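Local coordinates for putative isomerase (Sinorhizobium meliloti, PDB 2PPG), which is of unknown function but, as a putative isomerase, belongs to the mandelate racemase/muconate lactonizing enzyme family, with an enolase-type N-terminal domain and a TIM-barrel-like domain, at residues I265-E270 against R284-V289; D276-V281 against G305-V310. All coordinates share one frame; numbering follows the deposited sequence.

Contact 1: residues I265-E270 against R284-V289; sequences IAVGEE and RALAIV
Ala266 and Val267 pair with Ile288 and Val289 as neighbouring parallel strands of the TIM-barrel-like domain, the two strands of one beta-alpha-beta unit whose connection is helix 274-282. The bonding pattern bears out the parallel register: Ile288 N reaches Ile265 O at 3.2 Å with an N-H...O angle of 160°, and Val267 N reaches Ile288 O at 3.2 Å. Ile265 O takes a second, weak bond from Ala287 N, at 3.0 Å but bent to 133°, so two successive amides converge on one carbonyl oxygen. CA-H...O contacts run from Ala266 CA to Ile288 O and, at 3.3 Å, from Val289 CA to Val267 O.

The close packing lies around these bonds. On one face of the sheet Ala266 CB sits 3.8 Å from Ile288 CB, with Phe241 of the adjoining strand touching both side chains. On the face of Val267 and Val289, chi1 -64° turns Val267 CG1 anti to the carbonyl carbon, which leaves CG2 between the backbone N and the carbonyl carbon. There CG2 meets Leu286 CD1, from the loop preceding strand 288-289, at 3.8 Å, the side chains crossing at about a right angle. Ile265 CG2 packs 3.7 Å from Ala285 O, and Leu254 of helix 251-260 touches both residues.

The loose side lies at the ends. Arg284, modelled only as far as CG, makes no contact with 265-270. Glu269 and Glu270 likewise make none with 284-289; Glu270 OE2 is instead hydrogen-bonded to Thr248 OG1 and Trp220 NE1.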
loop_
_atom_site.group_PDB
_atom_site.type_symbol
_atom_site.label_atom_id
_atom_site.label_comp_id
_atom_site.label_asym_id
_atom_site.label_seq_id
_atom_site.Cartn_x
_atom_site.Cartn_y
_atom_site.Cartn_z
ATOM N N ILE A 265 -16.673 -14.462 -7.567
ATOM C CA ILE A 265 -17.324 -14.300 -6.271
ATOM C C ILE A 265 -18.473 -13.327 -6.396
ATOM O O ILE A 265 -18.286 -12.219 -6.897
ATOM C CB ILE A 265 -16.348 -13.776 -5.182
ATOM C CG1 ILE A 265 -15.212 -14.773 -4.935
ATOM C CG2 ILE A 265 -17.088 -13.482 -3.891
ATOM C CD1 ILE A 265 -15.665 -16.168 -4.732
ATOM N N ALA A 266 -19.651 -13.741 -5.935
ATOM C CA ALA A 266 -20.870 -12.957 -6.131
ATOM C C ALA A 266 -21.468 -12.525 -4.816
ATOM O O ALA A 266 -21.644 -13.355 -3.913
ATOM C CB ALA A 266 -21.888 -13.756 -6.919
ATOM N N VAL A 267 -21.777 -11.230 -4.712
ATOM C CA VAL A 267 -22.391 -10.670 -3.509
ATOM C C VAL A 267 -23.305 -9.533 -3.899
ATOM O O VAL A 267 -23.273 -9.096 -5.046
ATOM C CB VAL A 267 -21.333 -10.144 -2.499
ATOM C CG1 VAL A 267 -20.480 -11.294 -1.975
ATOM C CG2 VAL A 267 -20.448 -9.047 -3.124
ATOM N N GLY A 268 -24.125 -9.056 -2.964
ATOM C CA GLY A 268 -24.859 -7.809 -3.186
ATOM C C GLY A 268 -26.306 -7.716 -2.724
ATOM O O GLY A 268 -26.833 -6.613 -2.520
ATOM N N GLU A 269 -26.956 -8.860 -2.546
ATOM C CA GLU A 269 -28.393 -8.892 -2.305
ATOM C C GLU A 269 -28.872 -8.146 -1.049
ATOM O O GLU A 269 -29.988 -7.655 -1.019
ATOM C CB GLU A 269 -28.900 -10.341 -2.312
ATOM C CG GLU A 269 -28.543 -11.144 -1.075
ATOM C CD GLU A 269 -28.912 -12.595 -1.217
ATOM O OE1 GLU A 269 -28.103 -13.364 -1.791
ATOM O OE2 GLU A 269 -30.013 -12.968 -0.753
ATOM N N GLU A 270 -28.036 -8.074 -0.020
ATOM C CA GLU A 270 -28.419 -7.460 1.249
ATOM C C GLU A 270 -28.013 -6.001 1.385
ATOM O O GLU A 270 -28.284 -5.377 2.413
ATOM C CB GLU A 270 -27.830 -8.232 2.430
ATOM C CG GLU A 270 -26.320 -8.135 2.560
ATOM C CD GLU A 270 -25.581 -9.189 1.724
ATOM O OE1 GLU A 270 -26.027 -9.515 0.605
ATOM O OE2 GLU A 270 -24.543 -9.688 2.190
ATOM N N ARG A 284 -11.150 -5.256 -4.287
ATOM C CA ARG A 284 -11.210 -6.257 -5.366
ATOM C C ARG A 284 -11.913 -7.539 -4.917
ATOM O O ARG A 284 -11.464 -8.657 -5.204
ATOM C CB ARG A 284 -9.811 -6.573 -5.924
ATOM C CG ARG A 284 -9.193 -5.456 -6.768
ATOM N N ALA A 285 -13.033 -7.370 -4.220
ATOM C CA ALA A 285 -13.656 -8.487 -3.520
ATOM C C ALA A 285 -14.746 -9.253 -4.298
ATOM O O ALA A 285 -15.157 -10.336 -3.867
ATOM C CB ALA A 285 -14.175 -8.015 -2.153
ATOM N N LEU A 286 -15.205 -8.714 -5.431
ATOM C CA LEU A 286 -16.263 -9.373 -6.207
ATOM C C LEU A 286 -16.094 -9.290 -7.712
ATOM O O LEU A 286 -15.737 -8.245 -8.243
ATOM C CB LEU A 286 -17.645 -8.808 -5.845
ATOM C CG LEU A 286 -17.934 -7.371 -6.280
ATOM C CD1 LEU A 286 -19.407 -7.061 -6.229
ATOM C CD2 LEU A 286 -17.154 -6.406 -5.418
ATOM N N ALA A 287 -16.394 -10.399 -8.386
ATOM C CA ALA A 287 -16.563 -10.441 -9.837
ATOM C C ALA A 287 -17.992 -10.073 -10.275
ATOM O O ALA A 287 -18.186 -9.534 -11.370
ATOM C CB ALA A 287 -16.232 -11.817 -10.345
ATOM N N ILE A 288 -18.985 -10.380 -9.432
ATOM C CA ILE A 288 -20.402 -10.209 -9.771
ATOM C C ILE A 288 -21.189 -9.487 -8.669
ATOM O O ILE A 288 -21.040 -9.834 -7.500
ATOM C CB ILE A 288 -21.066 -11.581 -9.984
ATOM C CG1 ILE A 288 -20.315 -12.387 -11.055
ATOM C CG2 ILE A 288 -22.532 -11.413 -10.365
ATOM C CD1 ILE A 288 -20.678 -13.870 -11.104
ATOM N N VAL A 289 -22.015 -8.502 -9.030
ATOM C CA VAL A 289 -22.963 -7.897 -8.059
ATOM C C VAL A 289 -24.354 -8.455 -8.219
ATOM O O VAL A 289 -24.839 -8.582 -9.337
ATOM C CB VAL A 289 -23.174 -6.360 -8.190
ATOM C CG1 VAL A 289 -22.570 -5.643 -7.049
ATOM C CG2 VAL A 289 -22.714 -5.836 -9.519
#

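Contact 2: residues D276-V281 against G305-V310; sequences DMVPRV and GAYAHV
Tyr307 meets three side chains of 276-281, those of Met277, Val278 and Val281, and carries the largest share of the buried surface. Its CG is anti to the backbone N (chi1 -153°), and its CB points toward the other helix. Near the root of this side chain is Met277, a selenomethionine, whose SE lies 4.0 Å from Tyr307 CD2. At 67° off the ring normal, SE makes an oblique Met-aromatic contact, in which the two side chains slide past each other in opposite directions. Farther out, Val281 CG2 comes to 3.7 Å from Tyr307 CE2 at the ring edge, near its plane. At the tip, Val278 CG2 is 3.8 Å from Tyr307 OH, its side chain crossing that of Tyr307 at about a right angle.

The two helices belong to the outer layer of the TIM-barrel-like domain, and their short segments run nearly parallel, 21° apart in direction with axes 11.0 Å from each other. That wide spacing is bridged by the long Met277 and Tyr307 side chains. Val310 of a neighbouring subunit packs on both Val278 and Tyr307, placing this side of the contact at a subunit interface.

One residue on, Ala308 receives the end of the selenomethionine. Extended beyond CG, the Met277 chain brings CE to 3.9 Å from Ala308 CB.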
loop_
_atom_site.group_PDB
_atom_site.type_symbol
_atom_site.label_atom_id
_atom_site.label_comp_id
_atom_site.label_asym_id
_atom_site.label_seq_id
_atom_site.Cartn_x
_atom_site.Cartn_y
_atom_site.Cartn_z
ATOM N N ASP A 276 -22.744 0.867 -0.081
ATOM C CA ASP A 276 -22.348 -0.476 0.347
ATOM C C ASP A 276 -21.372 -1.121 -0.621
ATOM O O ASP A 276 -20.523 -1.890 -0.204
ATOM C CB ASP A 276 -23.571 -1.381 0.529
ATOM C CG ASP A 276 -24.531 -0.845 1.557
ATOM O OD1 ASP A 276 -24.058 -0.231 2.527
ATOM O OD2 ASP A 276 -25.755 -1.022 1.402
HETATM N N MSE A 277 -21.485 -0.783 -1.907
HETATM C CA MSE A 277 -20.645 -1.390 -2.953
HETATM C C MSE A 277 -19.168 -0.978 -2.956
HETATM O O MSE A 277 -18.284 -1.814 -3.146
HETATM C CB MSE A 277 -21.230 -1.107 -4.331
HETATM C CG MSE A 277 -20.627 -1.984 -5.386
HETATM SE SE MSE A 277 -21.536 -1.955 -7.102
HETATM C CE MSE A 277 -20.352 -3.187 -8.084
ATOM N N VAL A 278 -18.924 0.316 -2.765
ATOM C CA VAL A 278 -17.586 0.906 -2.834
ATOM C C VAL A 278 -16.475 0.122 -2.106
ATOM O O VAL A 278 -15.464 -0.230 -2.718
ATOM C CB VAL A 278 -17.621 2.373 -2.344
ATOM C CG1 VAL A 278 -16.237 3.006 -2.391
ATOM C CG2 VAL A 278 -18.603 3.159 -3.183
ATOM N N PRO A 279 -16.658 -0.158 -0.802
ATOM C CA PRO A 279 -15.612 -0.869 -0.079
ATOM C C PRO A 279 -15.300 -2.226 -0.671
ATOM O O PRO A 279 -14.136 -2.616 -0.727
ATOM C CB PRO A 279 -16.214 -1.031 1.312
ATOM C CG PRO A 279 -17.152 0.134 1.430
ATOM C CD PRO A 279 -17.793 0.157 0.083
ATOM N N ARG A 280 -16.319 -2.934 -1.137
ATOM C CA ARG A 280 -16.098 -4.259 -1.713
ATOM C C ARG A 280 -15.342 -4.236 -3.049
ATOM O O ARG A 280 -14.528 -5.126 -3.298
ATOM C CB ARG A 280 -17.406 -5.057 -1.826
ATOM C CG ARG A 280 -17.939 -5.627 -0.488
ATOM C CD ARG A 280 -18.726 -4.589 0.313
ATOM N NE ARG A 280 -19.354 -5.137 1.517
ATOM C CZ ARG A 280 -20.008 -4.413 2.423
ATOM N NH1 ARG A 280 -20.131 -3.105 2.278
ATOM N NH2 ARG A 280 -20.539 -4.997 3.485
ATOM N N VAL A 281 -15.598 -3.241 -3.908
ATOM C CA VAL A 281 -14.835 -3.162 -5.162
ATOM C C VAL A 281 -13.434 -2.622 -4.901
ATOM O O VAL A 281 -12.460 -3.082 -5.509
ATOM C CB VAL A 281 -15.545 -2.375 -6.316
ATOM C CG1 VAL A 281 -17.048 -2.357 -6.129
ATOM C CG2 VAL A 281 -14.985 -0.974 -6.471
ATOM N N GLY A 305 -25.633 -0.612 -10.700
ATOM C CA GLY A 305 -25.338 -1.044 -12.065
ATOM C C GLY A 305 -24.324 -0.156 -12.764
ATOM O O GLY A 305 -23.391 -0.649 -13.386
ATOM N N ALA A 306 -24.501 1.160 -12.666
ATOM C CA ALA A 306 -23.550 2.112 -13.270
ATOM C C ALA A 306 -22.150 1.970 -12.676
ATOM O O ALA A 306 -21.155 2.105 -13.386
ATOM C CB ALA A 306 -24.034 3.527 -13.110
ATOM N N TYR A 307 -22.079 1.698 -11.376
ATOM C CA TYR A 307 -20.804 1.469 -10.727
ATOM C C TYR A 307 -20.138 0.167 -11.206
ATOM O O TYR A 307 -18.938 0.131 -11.413
ATOM C CB TYR A 307 -20.978 1.461 -9.214
ATOM C CG TYR A 307 -19.743 1.880 -8.440
ATOM C CD1 TYR A 307 -19.429 3.229 -8.265
ATOM C CD2 TYR A 307 -18.906 0.923 -7.858
ATOM C CE1 TYR A 307 -18.308 3.615 -7.550
ATOM C CE2 TYR A 307 -17.784 1.294 -7.138
ATOM C CZ TYR A 307 -17.484 2.642 -6.990
ATOM O OH TYR A 307 -16.358 3.009 -6.283
ATOM N N ALA A 308 -20.913 -0.895 -11.392
ATOM C CA ALA A 308 -20.349 -2.144 -11.889
ATOM C C ALA A 308 -19.800 -1.981 -13.307
ATOM O O ALA A 308 -18.790 -2.573 -13.651
ATOM C CB ALA A 308 -21.384 -3.247 -11.856
ATOM N N HIS A 309 -20.489 -1.178 -14.112
ATOM C CA HIS A 309 -20.085 -0.839 -15.470
ATOM C C HIS A 309 -18.725 -0.148 -15.468
ATOM O O HIS A 309 -17.752 -0.637 -16.054
ATOM C CB HIS A 309 -21.131 0.095 -16.070
ATOM C CG HIS A 309 -20.828 0.530 -17.467
ATOM N ND1 HIS A 309 -21.222 -0.194 -18.571
ATOM C CD2 HIS A 309 -20.182 1.622 -17.944
ATOM C CE1 HIS A 309 -20.829 0.430 -19.669
ATOM N NE2 HIS A 309 -20.197 1.534 -19.315
ATOM N N VAL A 310 -18.682 0.999 -14.802
ATOM C CA VAL A 310 -17.446 1.721 -14.554
ATOM C C VAL A 310 -16.326 0.795 -14.060
ATOM O O VAL A 310 -15.200 0.883 -14.537
ATOM C CB VAL A 310 -17.671 2.852 -13.518
ATOM C CG1 VAL A 310 -16.365 3.281 -12.900
ATOM C CG2 VAL A 310 -18.354 4.033 -14.160
#

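In the fold
Contacts 1 and 2 have centres about 9 Å apart, on the same side of the chain's centre. Their segments alternate along the chain: strand 264-267, helix 274-282, strand 288-289, helix 293-310. Consecutive beta-alpha units are therefore joined twice, at the strand level by contact 1 and at the helix level by contact 2, whose 305-310 side reaches a subunit interface. Val289 ties the layers together, its CG1 3.5 Å from Met277 CE and its CG2 3.7 Å from Ala308 CB. A Schellman motif ends helix 274-282, with Arg284 at positive phi as the C-prime residue and a probable hydrogen bond from Ala285 N to Arg280 O at 2.8 Å.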